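Local coordinates for E3 SUMO-protein ligase SIZ1 (Saccharomyces cerevisiae, PDB 3I2D) that acts as an E3 ligase that attaches SUMO to septins and PCNA, working with the conjugating enzyme UBC9, at residues K75-L79 / A105-L109; V84-T90 / T191-L197; I137-N143 / G164-A169; F68-Y74 / Y120-G124. All blocks are in the same frame, centred on the assembly; numbering follows the deposited sequence.

In the fold
All four contacts lie in the PINIT domain of SIZ1. None is at the zinc site of C268, H270, C291 and C294, which belongs to the SP-RING finger. Contacts 1 and 2 share strand 74-90, near its two ends, with centres about 25 Å apart. Contacts 2 and 4 meet in the same antiparallel sheet, where strand 195-204 runs between 74-90 and 117-125. Contact 3 joins two loops and has its centre about 12 Å from the centres of both contact 2 and contact 4. Y195 of contact 2 packs on Q138 and P140 of contact 3. Contacts 1 and 4, about 14 Å apart by centres, touch where I76 packs on F122.

Contact 1: K75-L79 / A105-L109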
loop_
_atom_site.group_PDB
_atom_site.type_symbol
_atom_site.label_atom_id
_atom_site.label_comp_id
_atom_site.label_asym_id
_atom_site.label_seq_id
_atom_site.Cartn_x
_atom_site.Cartn_y
_atom_site.Cartn_z
ATOM N N LYS A 75 7.230 -3.053 -4.565
ATOM C CA LYS A 75 8.474 -3.267 -3.853
ATOM C C LYS A 75 9.623 -2.685 -4.658
ATOM O O LYS A 75 9.821 -3.047 -5.823
ATOM C CB LYS A 75 8.669 -4.771 -3.645
ATOM C CG LYS A 75 9.650 -5.174 -2.560
ATOM C CD LYS A 75 9.559 -6.676 -2.285
ATOM C CE LYS A 75 8.122 -7.077 -1.922
ATOM N NZ LYS A 75 7.941 -8.524 -1.574
ATOM N N ILE A 76 10.365 -1.767 -4.041
ATOM C CA ILE A 76 11.497 -1.142 -4.709
ATOM C C ILE A 76 12.567 -2.216 -4.875
ATOM O O ILE A 76 13.064 -2.773 -3.893
ATOM C CB ILE A 76 12.027 0.041 -3.889
ATOM C CG1 ILE A 76 10.998 1.169 -3.913
ATOM C CG2 ILE A 76 13.346 0.513 -4.446
ATOM C CD1 ILE A 76 11.388 2.373 -3.081
ATOM N N GLN A 77 12.899 -2.508 -6.127
ATOM C CA GLN A 77 13.864 -3.547 -6.452
ATOM C C GLN A 77 15.237 -3.022 -6.826
ATOM O O GLN A 77 16.230 -3.383 -6.197
ATOM C CB GLN A 77 13.327 -4.376 -7.605
ATOM C CG GLN A 77 13.314 -5.862 -7.381
ATOM C CD GLN A 77 12.411 -6.548 -8.384
ATOM O OE1 GLN A 77 12.606 -6.425 -9.598
ATOM N NE2 GLN A 77 11.406 -7.264 -7.885
ATOM N N ARG A 78 15.293 -2.178 -7.853
ATOM C CA ARG A 78 16.565 -1.629 -8.317
ATOM C C ARG A 78 16.506 -0.132 -8.502
ATOM O O ARG A 78 15.466 0.415 -8.853
ATOM C CB ARG A 78 16.943 -2.227 -9.668
ATOM C CG ARG A 78 18.409 -2.549 -9.838
ATOM C CD ARG A 78 18.683 -3.995 -9.451
ATOM N NE ARG A 78 17.715 -4.910 -10.061
ATOM C CZ ARG A 78 17.449 -4.975 -11.368
ATOM N NH1 ARG A 78 18.079 -4.178 -12.227
ATOM N NH2 ARG A 78 16.544 -5.841 -11.815
ATOM N N LEU A 79 17.628 0.530 -8.272
ATOM C CA LEU A 79 17.697 1.967 -8.482
ATOM C C LEU A 79 18.394 2.209 -9.807
ATOM O O LEU A 79 19.470 1.669 -10.039
ATOM C CB LEU A 79 18.518 2.669 -7.393
ATOM C CG LEU A 79 18.721 4.159 -7.746
ATOM C CD1 LEU A 79 17.951 5.050 -6.778
ATOM C CD2 LEU A 79 20.192 4.506 -7.721
ATOM N N ALA A 105 19.917 -6.169 -18.093
ATOM C CA ALA A 105 19.169 -6.612 -16.918
ATOM C C ALA A 105 17.941 -5.769 -16.564
ATOM O O ALA A 105 16.921 -6.305 -16.125
ATOM C CB ALA A 105 20.109 -6.690 -15.719
ATOM N N ASP A 106 18.034 -4.457 -16.751
ATOM C CA ASP A 106 16.917 -3.580 -16.435
ATOM C C ASP A 106 15.782 -3.655 -17.460
ATOM O O ASP A 106 14.667 -4.052 -17.129
ATOM C CB ASP A 106 17.387 -2.122 -16.315
ATOM C CG ASP A 106 18.278 -1.874 -15.095
ATOM O OD1 ASP A 106 18.104 -2.571 -14.069
ATOM O OD2 ASP A 106 19.136 -0.959 -15.163
ATOM N N TYR A 107 16.070 -3.277 -18.703
ATOM C CA TYR A 107 15.059 -3.269 -19.758
ATOM C C TYR A 107 14.166 -4.494 -19.781
ATOM O O TYR A 107 13.067 -4.455 -20.322
ATOM C CB TYR A 107 15.698 -3.120 -21.144
ATOM C CG TYR A 107 14.657 -2.910 -22.221
ATOM C CD1 TYR A 107 14.114 -1.643 -22.448
ATOM C CD2 TYR A 107 14.117 -3.987 -22.917
ATOM C CE1 TYR A 107 13.046 -1.455 -23.335
ATOM C CE2 TYR A 107 13.051 -3.811 -23.801
ATOM C CZ TYR A 107 12.517 -2.545 -24.003
ATOM O OH TYR A 107 11.439 -2.373 -24.842
ATOM N N ASN A 108 14.645 -5.583 -19.200
ATOM C CA ASN A 108 13.896 -6.833 -19.178
ATOM C C ASN A 108 12.605 -6.778 -18.361
ATOM O O ASN A 108 11.491 -6.786 -18.908
ATOM C CB ASN A 108 14.791 -7.944 -18.636
ATOM C CG ASN A 108 16.117 -8.032 -19.372
ATOM O OD1 ASN A 108 17.021 -8.764 -18.959
ATOM N ND2 ASN A 108 16.241 -7.286 -20.468
ATOM N N LEU A 109 12.766 -6.733 -17.045
ATOM C CA LEU A 109 11.639 -6.694 -16.134
ATOM C C LEU A 109 10.494 -5.829 -16.661
ATOM O O LEU A 109 9.319 -6.174 -16.520
ATOM C CB LEU A 109 12.104 -6.154 -14.781
ATOM C CG LEU A 109 13.481 -6.597 -14.269
ATOM C CD1 LEU A 109 13.636 -6.221 -12.782
ATOM C CD2 LEU A 109 13.631 -8.101 -14.453
#
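R78 reaches from strand 75-79 to helix 105-109 and meets D106 and L109. Its CB points toward the helix. From CB through CG, CD and NE the chain makes no close contact with the helix. It bends at chi2 (93°) and again at chi3 (47°), and this carries the guanidinium to the helix. CZ is the first atom to come near, 3.7 Å from D106 OD1. NH1 goes further and forms a salt bridge with the same oxygen. The modelled length of that bridge is very short, so its exact value is doubtful. The carboxylate comes to the edge of the guanidinium, and the two planes are only 14° apart. NH2 lies beside L109 CD1, which comes obliquely to the guanidinium. The same methyl lies 3.4 Å from Q77 OE1, so L109 sits against both strand residues. The contact lies at the surface of the domain, with one ion pair and one leucine methyl at its centre. D106 also packs on I201 of strand 195-204. Q77 and R78 both face I201 across the strand pair, which is the pattern of a classic beta bulge in an antiparallel sheet.

Contact 2: V84-T90 / T191-L197; sequences VMNVEVT and TTKEYKL
This is an antiparallel strand pair, 84-87 with 195-197, in one of the two four-stranded sheets of the PINIT domain, with V87 set opposite Y195 and N86 opposite K196. V87 and Y195 form a hydrogen-bonded pair. V87 N donates to Y195 O at 2.7 Å, and Y195 N returns a bond to V87 O at 3.1 Å. L197 N gives M85 O a nearly straight bond (168° at the hydrogen). N86 and K196 are the non-hydrogen-bonded pair between them. Their side chains lie alongside each other and point the same way. K196 stays extended until chi4 (64°), where it turns NZ to N86 OD1 at 3.0 Å. Its CE also nears V84 CG1. With a leucine in place of K196, N86 OD1 would probably lose this donor and its amide would be freer to turn. M85, V87, Y195 and L197 share one face, and their contacts across the pair are apolar. V87 CG2 meets L197 CD1 at 3.6 Å, and V87 CG1 comes obliquely to the Y195 ring. Beyond the regular pairing, T191 N bonds to T90 O at 3.0 Å, and a water accepts from V89 N. Strand 117-125 flanks 195-204 on its other side, through a backbone bond between K196 and G124. V87 packs on L186 and Y188 of strand 182-191, and M85 on C96 and A98 of strand 93-100.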
loop_
_atom_site.group_PDB
_atom_site.type_symbol
_atom_site.label_atom_id
_atom_site.label_comp_id
_atom_site.label_asym_id
_atom_site.label_seq_id
_atom_site.Cartn_x
_atom_site.Cartn_y
_atom_site.Cartn_z
ATOM N N VAL A 84 18.530 10.448 -10.901
ATOM C CA VAL A 84 18.536 11.059 -9.584
ATOM C C VAL A 84 18.697 12.542 -9.808
ATOM O O VAL A 84 19.743 13.003 -10.269
ATOM C CB VAL A 84 19.686 10.533 -8.738
ATOM C CG1 VAL A 84 19.703 11.232 -7.387
ATOM C CG2 VAL A 84 19.538 9.034 -8.572
ATOM N N MET A 85 17.649 13.289 -9.495
ATOM C CA MET A 85 17.662 14.730 -9.699
ATOM C C MET A 85 17.388 15.502 -8.410
ATOM O O MET A 85 16.949 14.944 -7.401
ATOM C CB MET A 85 16.620 15.088 -10.761
ATOM C CG MET A 85 16.647 14.134 -11.946
ATOM S SD MET A 85 15.268 14.310 -13.097
ATOM C CE MET A 85 13.896 13.668 -12.151
ATOM N N ASN A 86 17.664 16.795 -8.447
ATOM C CA ASN A 86 17.433 17.650 -7.298
ATOM C C ASN A 86 16.575 18.807 -7.759
ATOM O O ASN A 86 16.737 19.303 -8.878
ATOM C CB ASN A 86 18.755 18.177 -6.757
ATOM C CG ASN A 86 19.648 17.071 -6.249
ATOM O OD1 ASN A 86 19.532 16.643 -5.098
ATOM N ND2 ASN A 86 20.539 16.584 -7.113
ATOM N N VAL A 87 15.635 19.201 -6.908
ATOM C CA VAL A 87 14.751 20.317 -7.173
ATOM C C VAL A 87 15.249 21.415 -6.248
ATOM O O VAL A 87 15.363 21.219 -5.034
ATOM C CB VAL A 87 13.290 19.964 -6.846
ATOM C CG1 VAL A 87 12.420 21.211 -6.904
ATOM C CG2 VAL A 87 12.778 18.943 -7.839
ATOM N N GLU A 88 15.564 22.566 -6.823
ATOM C CA GLU A 88 16.074 23.687 -6.041
ATOM C C GLU A 88 15.005 24.677 -5.605
ATOM O O GLU A 88 13.862 24.632 -6.062
ATOM C CB GLU A 88 17.138 24.433 -6.845
ATOM C CG GLU A 88 18.506 23.769 -6.873
ATOM C CD GLU A 88 19.484 24.496 -7.789
ATOM O OE1 GLU A 88 20.710 24.272 -7.650
ATOM O OE2 GLU A 88 19.024 25.284 -8.653
ATOM N N VAL A 89 15.399 25.574 -4.709
ATOM C CA VAL A 89 14.524 26.620 -4.216
ATOM C C VAL A 89 14.641 27.761 -5.215
ATOM O O VAL A 89 15.730 28.290 -5.429
ATOM C CB VAL A 89 14.986 27.080 -2.851
ATOM C CG1 VAL A 89 14.085 28.186 -2.340
ATOM C CG2 VAL A 89 14.962 25.899 -1.898
ATOM N N THR A 90 13.523 28.134 -5.829
ATOM C CA THR A 90 13.513 29.182 -6.850
ATOM C C THR A 90 12.190 29.912 -6.773
ATOM O O THR A 90 11.176 29.303 -6.460
ATOM C CB THR A 90 13.668 28.571 -8.284
ATOM O OG1 THR A 90 13.522 29.592 -9.278
ATOM C CG2 THR A 90 12.608 27.520 -8.534
ATOM N N THR A 191 9.275 27.084 -5.589
ATOM C CA THR A 191 9.572 26.119 -4.558
ATOM C C THR A 191 10.259 26.790 -3.364
ATOM O O THR A 191 11.183 27.581 -3.537
ATOM C CB THR A 191 10.464 25.013 -5.120
ATOM O OG1 THR A 191 11.625 25.598 -5.732
ATOM C CG2 THR A 191 9.700 24.217 -6.151
ATOM N N THR A 192 9.790 26.480 -2.161
ATOM C CA THR A 192 10.366 27.026 -0.929
ATOM C C THR A 192 11.259 25.994 -0.243
ATOM O O THR A 192 11.963 26.311 0.704
ATOM C CB THR A 192 9.284 27.429 0.089
ATOM O OG1 THR A 192 8.506 26.275 0.444
ATOM C CG2 THR A 192 8.385 28.517 -0.480
ATOM N N LYS A 193 11.225 24.757 -0.722
ATOM C CA LYS A 193 12.027 23.697 -0.137
ATOM C C LYS A 193 12.720 22.918 -1.247
ATOM O O LYS A 193 12.318 23.015 -2.397
ATOM C CB LYS A 193 11.112 22.778 0.676
ATOM C CG LYS A 193 10.055 23.550 1.428
ATOM C CD LYS A 193 9.571 22.842 2.687
ATOM C CE LYS A 193 10.686 22.618 3.705
ATOM N NZ LYS A 193 10.160 21.854 4.884
ATOM N N GLU A 194 13.773 22.175 -0.909
ATOM C CA GLU A 194 14.478 21.358 -1.895
ATOM C C GLU A 194 13.889 19.953 -1.924
ATOM O O GLU A 194 13.416 19.456 -0.908
ATOM C CB GLU A 194 15.963 21.263 -1.575
ATOM C CG GLU A 194 16.783 22.405 -2.122
ATOM C CD GLU A 194 18.271 22.139 -2.033
ATOM O OE1 GLU A 194 18.755 21.885 -0.904
ATOM O OE2 GLU A 194 18.948 22.182 -3.089
ATOM N N TYR A 195 13.909 19.319 -3.092
ATOM C CA TYR A 195 13.381 17.969 -3.226
ATOM C C TYR A 195 14.381 17.093 -3.973
ATOM O O TYR A 195 15.188 17.581 -4.751
ATOM C CB TYR A 195 12.069 17.957 -4.012
ATOM C CG TYR A 195 10.939 18.789 -3.451
ATOM C CD1 TYR A 195 10.978 20.187 -3.494
ATOM C CD2 TYR A 195 9.804 18.175 -2.930
ATOM C CE1 TYR A 195 9.904 20.947 -3.035
ATOM C CE2 TYR A 195 8.736 18.916 -2.474
ATOM C CZ TYR A 195 8.787 20.298 -2.529
ATOM O OH TYR A 195 7.711 21.013 -2.075
ATOM N N LYS A 196 14.322 15.792 -3.748
ATOM C CA LYS A 196 15.232 14.898 -4.440
ATOM C C LYS A 196 14.384 13.796 -5.066
ATOM O O LYS A 196 13.483 13.258 -4.423
ATOM C CB LYS A 196 16.259 14.320 -3.457
ATOM C CG LYS A 196 17.496 13.752 -4.117
ATOM C CD LYS A 196 18.546 13.389 -3.081
ATOM C CE LYS A 196 19.827 12.831 -3.716
ATOM N NZ LYS A 196 20.542 13.814 -4.588
ATOM N N LEU A 197 14.648 13.482 -6.329
ATOM C CA LEU A 197 13.892 12.445 -7.006
ATOM C C LEU A 197 14.753 11.216 -7.231
ATOM O O LEU A 197 15.971 11.319 -7.316
ATOM C CB LEU A 197 13.359 12.962 -8.338
ATOM C CG LEU A 197 12.309 14.070 -8.231
ATOM C CD1 LEU A 197 12.937 15.359 -7.699
ATOM C CD2 LEU A 197 11.722 14.315 -9.600
HETATM O O HOH W 1 18.095 25.221 -3.666
#

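Contact 3: I137-N143 / G164-A169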
loop_
_atom_site.group_PDB
_atom_site.type_symbol
_atom_site.label_atom_id
_atom_site.label_comp_id
_atom_site.label_asym_id
_atom_site.label_seq_id
_atom_site.Cartn_x
_atom_site.Cartn_y
_atom_site.Cartn_z
ATOM N N ILE A 137 6.026 10.504 0.077
ATOM C CA ILE A 137 6.249 10.795 -1.331
ATOM C C ILE A 137 5.640 12.159 -1.594
ATOM O O ILE A 137 4.437 12.347 -1.457
ATOM C CB ILE A 137 5.587 9.766 -2.228
ATOM C CG1 ILE A 137 6.310 8.428 -2.078
ATOM C CG2 ILE A 137 5.586 10.255 -3.663
ATOM C CD1 ILE A 137 5.583 7.257 -2.715
ATOM N N GLN A 138 6.472 13.120 -1.962
ATOM C CA GLN A 138 5.974 14.452 -2.215
ATOM C C GLN A 138 6.736 15.226 -3.276
ATOM O O GLN A 138 7.893 15.591 -3.077
ATOM C CB GLN A 138 5.983 15.254 -0.931
ATOM C CG GLN A 138 5.129 16.484 -1.013
ATOM C CD GLN A 138 5.273 17.350 0.215
ATOM O OE1 GLN A 138 6.321 17.963 0.432
ATOM N NE2 GLN A 138 4.229 17.392 1.041
ATOM N N PHE A 139 6.060 15.461 -4.402
ATOM C CA PHE A 139 6.586 16.221 -5.525
ATOM C C PHE A 139 6.294 17.713 -5.334
ATOM O O PHE A 139 5.323 18.083 -4.689
ATOM C CB PHE A 139 5.898 15.785 -6.810
ATOM C CG PHE A 139 6.417 14.512 -7.371
ATOM C CD1 PHE A 139 6.171 13.308 -6.738
ATOM C CD2 PHE A 139 7.181 14.517 -8.530
ATOM C CE1 PHE A 139 6.686 12.125 -7.257
ATOM C CE2 PHE A 139 7.694 13.351 -9.047
ATOM C CZ PHE A 139 7.449 12.150 -8.409
ATOM N N PRO A 140 7.137 18.595 -5.881
ATOM C CA PRO A 140 6.816 20.011 -5.694
ATOM C C PRO A 140 5.633 20.385 -6.597
ATOM O O PRO A 140 5.490 19.832 -7.679
ATOM C CB PRO A 140 8.104 20.711 -6.107
ATOM C CG PRO A 140 8.668 19.785 -7.145
ATOM C CD PRO A 140 8.467 18.434 -6.492
ATOM N N PHE A 141 4.787 21.305 -6.136
ATOM C CA PHE A 141 3.629 21.761 -6.895
ATOM C C PHE A 141 3.763 23.258 -7.141
ATOM O O PHE A 141 4.130 24.010 -6.247
ATOM C CB PHE A 141 2.351 21.502 -6.105
ATOM C CG PHE A 141 1.096 21.870 -6.842
ATOM C CD1 PHE A 141 0.417 20.917 -7.606
ATOM C CD2 PHE A 141 0.577 23.167 -6.763
ATOM C CE1 PHE A 141 -0.760 21.247 -8.274
ATOM C CE2 PHE A 141 -0.607 23.512 -7.431
ATOM C CZ PHE A 141 -1.274 22.552 -8.187
ATOM N N PRO A 142 3.484 23.715 -8.365
ATOM C CA PRO A 142 3.043 22.951 -9.539
ATOM C C PRO A 142 4.234 22.302 -10.259
ATOM O O PRO A 142 5.388 22.711 -10.078
ATOM C CB PRO A 142 2.386 24.020 -10.400
ATOM C CG PRO A 142 3.352 25.199 -10.180
ATOM C CD PRO A 142 3.628 25.151 -8.682
ATOM N N ASN A 143 3.963 21.296 -11.077
ATOM C CA ASN A 143 5.042 20.657 -11.811
ATOM C C ASN A 143 4.539 20.019 -13.083
ATOM O O ASN A 143 3.342 19.836 -13.279
ATOM C CB ASN A 143 5.742 19.602 -10.940
ATOM C CG ASN A 143 4.971 18.282 -10.853
ATOM O OD1 ASN A 143 4.770 17.605 -11.852
ATOM N ND2 ASN A 143 4.560 17.907 -9.645
ATOM N N GLY A 164 -1.746 13.745 -7.159
ATOM C CA GLY A 164 -0.540 13.416 -7.895
ATOM C C GLY A 164 0.795 13.726 -7.251
ATOM O O GLY A 164 1.767 12.987 -7.437
ATOM N N THR A 165 0.862 14.814 -6.498
ATOM C CA THR A 165 2.113 15.195 -5.854
ATOM C C THR A 165 2.476 14.248 -4.714
ATOM O O THR A 165 3.598 14.281 -4.207
ATOM C CB THR A 165 2.056 16.654 -5.310
ATOM O OG1 THR A 165 0.905 16.814 -4.474
ATOM C CG2 THR A 165 1.989 17.664 -6.456
ATOM N N ALA A 166 1.549 13.378 -4.330
ATOM C CA ALA A 166 1.811 12.454 -3.233
ATOM C C ALA A 166 1.953 10.974 -3.619
ATOM O O ALA A 166 1.753 10.089 -2.790
ATOM C CB ALA A 166 0.732 12.610 -2.178
ATOM N N LYS A 167 2.287 10.695 -4.868
ATOM C CA LYS A 167 2.460 9.308 -5.278
ATOM C C LYS A 167 3.442 9.282 -6.422
ATOM O O LYS A 167 3.525 10.239 -7.197
ATOM C CB LYS A 167 1.123 8.685 -5.703
ATOM C CG LYS A 167 0.448 9.341 -6.900
ATOM C CD LYS A 167 -1.006 8.891 -7.016
ATOM C CE LYS A 167 -1.768 9.684 -8.070
ATOM N NZ LYS A 167 -3.170 9.192 -8.262
ATOM N N PRO A 168 4.208 8.194 -6.546
ATOM C CA PRO A 168 5.193 8.078 -7.626
ATOM C C PRO A 168 4.580 8.147 -9.036
ATOM O O PRO A 168 3.385 7.888 -9.237
ATOM C CB PRO A 168 5.844 6.731 -7.339
ATOM C CG PRO A 168 4.696 5.929 -6.808
ATOM C CD PRO A 168 4.044 6.908 -5.850
ATOM N N ALA A 169 5.414 8.493 -10.007
ATOM C CA ALA A 169 4.974 8.601 -11.388
ATOM C C ALA A 169 5.509 7.435 -12.227
ATOM O O ALA A 169 6.689 7.125 -12.189
ATOM C CB ALA A 169 5.431 9.927 -11.966
HETATM O O HOH W 2 3.581 15.182 -9.154
#
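T165, I137 and F139 carry this contact between two loops of the PINIT domain. There is no regular strand pairing here. The 3-10 turn of G164 and T165 sets T165 against the extended chain of 137-143, and one backbone hydrogen bond crosses. F139 N donates to T165 O at 2.7 Å, in the carbonyl plane on a lone pair. The CA of Q138 adds a C-H contact to the same oxygen. T165 O also lies at the edge of the F139 ring, near its plane. That ring reaches on along the second loop, and CE1 comes 3.7 Å from K167 O. T165 turns its methyl the other way along the first loop. CG2, anti to its own carbonyl carbon, lies at the edge of the F141 ring, 3.8 Å from CD1. I137 closes the opposite end of the contact with two branches. CG2 packs on the backbone of K167, while CD1 meets P168 CD at 3.5 Å, the two side chains crossing at about a right angle. Strand 117-125 lies next to both loops, with F139 on S123 and P168 on Y120. N143 braces the first loop from within. Its ND2 donates to P140 O at 2.9 Å, and the oxygen sits in the amide plane; a water that accepts from ND2 gives a weak bond to G164 O.

Contact 4: F68-Y74 / Y120-G124; sequences FKESPFY and YLFSG
An aromatic cluster of F68, Y74, Y120 and F122 joins segment 68-74, a loop running into strand 74-90, to strand 120-124 in the buried interior of the PINIT domain. F68 lies at one end. F122 CB stands over one face of its ring, 3.8 Å from the centroid, as a CH-pi contact. The F68 and F122 rings themselves meet obliquely, with planes 32° apart. At its far rim, F68 CE2 comes obliquely to S123 O, and G124 N lies at the ring edge. G124 has no side chain to stand in the way. F122 sits between F68 and Y74, for its CZ also meets Y74 CE1 at 3.8 Å. Y74 OH lies at the edge of the F122 ring, 3.6 Å from CE2. Y74 follows, between F122 and Y120. It turns its ring to the strand from between its backbone N and carbonyl carbon (chi1 59°). Y120 ends the row, its edge toward the face of Y74, an edge-to-face pair with centroids 5.8 Å apart. If F68 were a serine, F122 CB would probably lose the ring face it packs on, and a gap would open beside S123 and G124. I137 packs on both F68 and Y74. No hydrogen bond crosses between the segments, which implies that ring packing and the burial of apolar surface hold the loop to the strand.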
loop_
_atom_site.group_PDB
_atom_site.type_symbol
_atom_site.label_atom_id
_atom_site.label_comp_id
_atom_site.label_asym_id
_atom_site.label_seq_id
_atom_site.Cartn_x
_atom_site.Cartn_y
_atom_site.Cartn_z
ATOM N N PHE A 68 11.626 6.107 1.251
ATOM C CA PHE A 68 10.210 6.392 1.132
ATOM C C PHE A 68 9.300 5.429 1.877
ATOM O O PHE A 68 9.547 4.228 1.899
ATOM C CB PHE A 68 9.816 6.452 -0.339
ATOM C CG PHE A 68 10.518 7.534 -1.093
ATOM C CD1 PHE A 68 11.631 7.248 -1.876
ATOM C CD2 PHE A 68 10.113 8.858 -0.965
ATOM C CE1 PHE A 68 12.333 8.259 -2.516
ATOM C CE2 PHE A 68 10.815 9.875 -1.604
ATOM C CZ PHE A 68 11.928 9.568 -2.380
ATOM N N LYS A 69 8.253 5.979 2.496
ATOM C CA LYS A 69 7.274 5.177 3.211
ATOM C C LYS A 69 6.816 4.090 2.254
ATOM O O LYS A 69 6.414 4.366 1.116
ATOM C CB LYS A 69 6.062 6.013 3.617
ATOM C CG LYS A 69 6.312 7.035 4.696
ATOM C CD LYS A 69 4.988 7.639 5.156
ATOM C CE LYS A 69 5.190 8.808 6.109
ATOM N NZ LYS A 69 3.885 9.351 6.580
ATOM N N GLU A 70 6.861 2.856 2.727
ATOM C CA GLU A 70 6.479 1.731 1.902
ATOM C C GLU A 70 4.988 1.490 1.767
ATOM O O GLU A 70 4.166 2.036 2.496
ATOM C CB GLU A 70 7.141 0.457 2.425
ATOM C CG GLU A 70 8.657 0.462 2.363
ATOM C CD GLU A 70 9.253 -0.360 3.477
ATOM O OE1 GLU A 70 8.835 -1.528 3.627
ATOM O OE2 GLU A 70 10.127 0.161 4.207
ATOM N N SER A 71 4.669 0.668 0.779
ATOM C CA SER A 71 3.322 0.243 0.489
ATOM C C SER A 71 3.479 -1.225 0.165
ATOM O O SER A 71 4.437 -1.623 -0.503
ATOM C CB SER A 71 2.775 0.960 -0.731
ATOM O OG SER A 71 1.504 0.439 -1.067
ATOM N N PRO A 72 2.561 -2.060 0.648
ATOM C CA PRO A 72 2.687 -3.483 0.341
ATOM C C PRO A 72 2.317 -3.784 -1.110
ATOM O O PRO A 72 2.413 -4.936 -1.541
ATOM C CB PRO A 72 1.727 -4.130 1.333
ATOM C CG PRO A 72 0.651 -3.094 1.465
ATOM C CD PRO A 72 1.444 -1.814 1.576
ATOM N N PHE A 73 1.918 -2.755 -1.864
ATOM C CA PHE A 73 1.521 -2.937 -3.266
ATOM C C PHE A 73 2.622 -2.820 -4.313
ATOM O O PHE A 73 2.397 -3.071 -5.494
ATOM C CB PHE A 73 0.353 -2.010 -3.621
ATOM C CG PHE A 73 -0.916 -2.385 -2.938
ATOM C CD1 PHE A 73 -1.437 -1.593 -1.917
ATOM C CD2 PHE A 73 -1.556 -3.576 -3.260
ATOM C CE1 PHE A 73 -2.568 -1.983 -1.224
ATOM C CE2 PHE A 73 -2.694 -3.978 -2.571
ATOM C CZ PHE A 73 -3.203 -3.181 -1.551
ATOM N N TYR A 74 3.806 -2.413 -3.888
ATOM C CA TYR A 74 4.925 -2.355 -4.801
ATOM C C TYR A 74 6.194 -2.483 -3.972
ATOM O O TYR A 74 6.224 -2.111 -2.798
ATOM C CB TYR A 74 4.885 -1.085 -5.651
ATOM C CG TYR A 74 4.906 0.228 -4.905
ATOM C CD1 TYR A 74 6.045 0.641 -4.206
ATOM C CD2 TYR A 74 3.811 1.094 -4.955
ATOM C CE1 TYR A 74 6.096 1.881 -3.582
ATOM C CE2 TYR A 74 3.850 2.332 -4.334
ATOM C CZ TYR A 74 4.996 2.721 -3.646
ATOM O OH TYR A 74 5.031 3.935 -2.999
ATOM N N TYR A 120 9.220 3.567 -11.557
ATOM C CA TYR A 120 8.563 4.643 -10.832
ATOM C C TYR A 120 9.509 5.776 -10.474
ATOM O O TYR A 120 10.672 5.560 -10.141
ATOM C CB TYR A 120 7.929 4.100 -9.544
ATOM C CG TYR A 120 6.605 3.396 -9.727
ATOM C CD1 TYR A 120 6.092 3.135 -11.001
ATOM C CD2 TYR A 120 5.842 3.019 -8.621
ATOM C CE1 TYR A 120 4.851 2.524 -11.169
ATOM C CE2 TYR A 120 4.598 2.404 -8.776
ATOM C CZ TYR A 120 4.112 2.165 -10.050
ATOM O OH TYR A 120 2.880 1.578 -10.205
ATOM N N LEU A 121 9.016 6.999 -10.556
ATOM C CA LEU A 121 9.843 8.113 -10.168
ATOM C C LEU A 121 9.281 8.579 -8.825
ATOM O O LEU A 121 8.068 8.758 -8.674
ATOM C CB LEU A 121 9.759 9.218 -11.201
ATOM C CG LEU A 121 10.580 10.459 -10.877
ATOM C CD1 LEU A 121 12.044 10.090 -10.664
ATOM C CD2 LEU A 121 10.404 11.451 -12.014
ATOM N N PHE A 122 10.159 8.717 -7.838
ATOM C CA PHE A 122 9.751 9.161 -6.510
ATOM C C PHE A 122 10.305 10.545 -6.247
ATOM O O PHE A 122 11.280 10.964 -6.873
ATOM C CB PHE A 122 10.283 8.232 -5.408
ATOM C CG PHE A 122 9.602 6.902 -5.350
ATOM C CD1 PHE A 122 9.839 5.942 -6.325
ATOM C CD2 PHE A 122 8.715 6.612 -4.324
ATOM C CE1 PHE A 122 9.206 4.724 -6.279
ATOM C CE2 PHE A 122 8.072 5.392 -4.270
ATOM C CZ PHE A 122 8.320 4.445 -5.249
ATOM N N SER A 123 9.687 11.243 -5.306
ATOM C CA SER A 123 10.135 12.562 -4.939
ATOM C C SER A 123 9.922 12.736 -3.459
ATOM O O SER A 123 8.953 12.246 -2.915
ATOM C CB SER A 123 9.347 13.613 -5.698
ATOM O OG SER A 123 9.742 14.910 -5.302
ATOM N N GLY A 124 10.838 13.429 -2.804
ATOM C CA GLY A 124 10.707 13.669 -1.382
ATOM C C GLY A 124 11.459 14.936 -1.053
ATOM O O GLY A 124 12.252 15.403 -1.857
#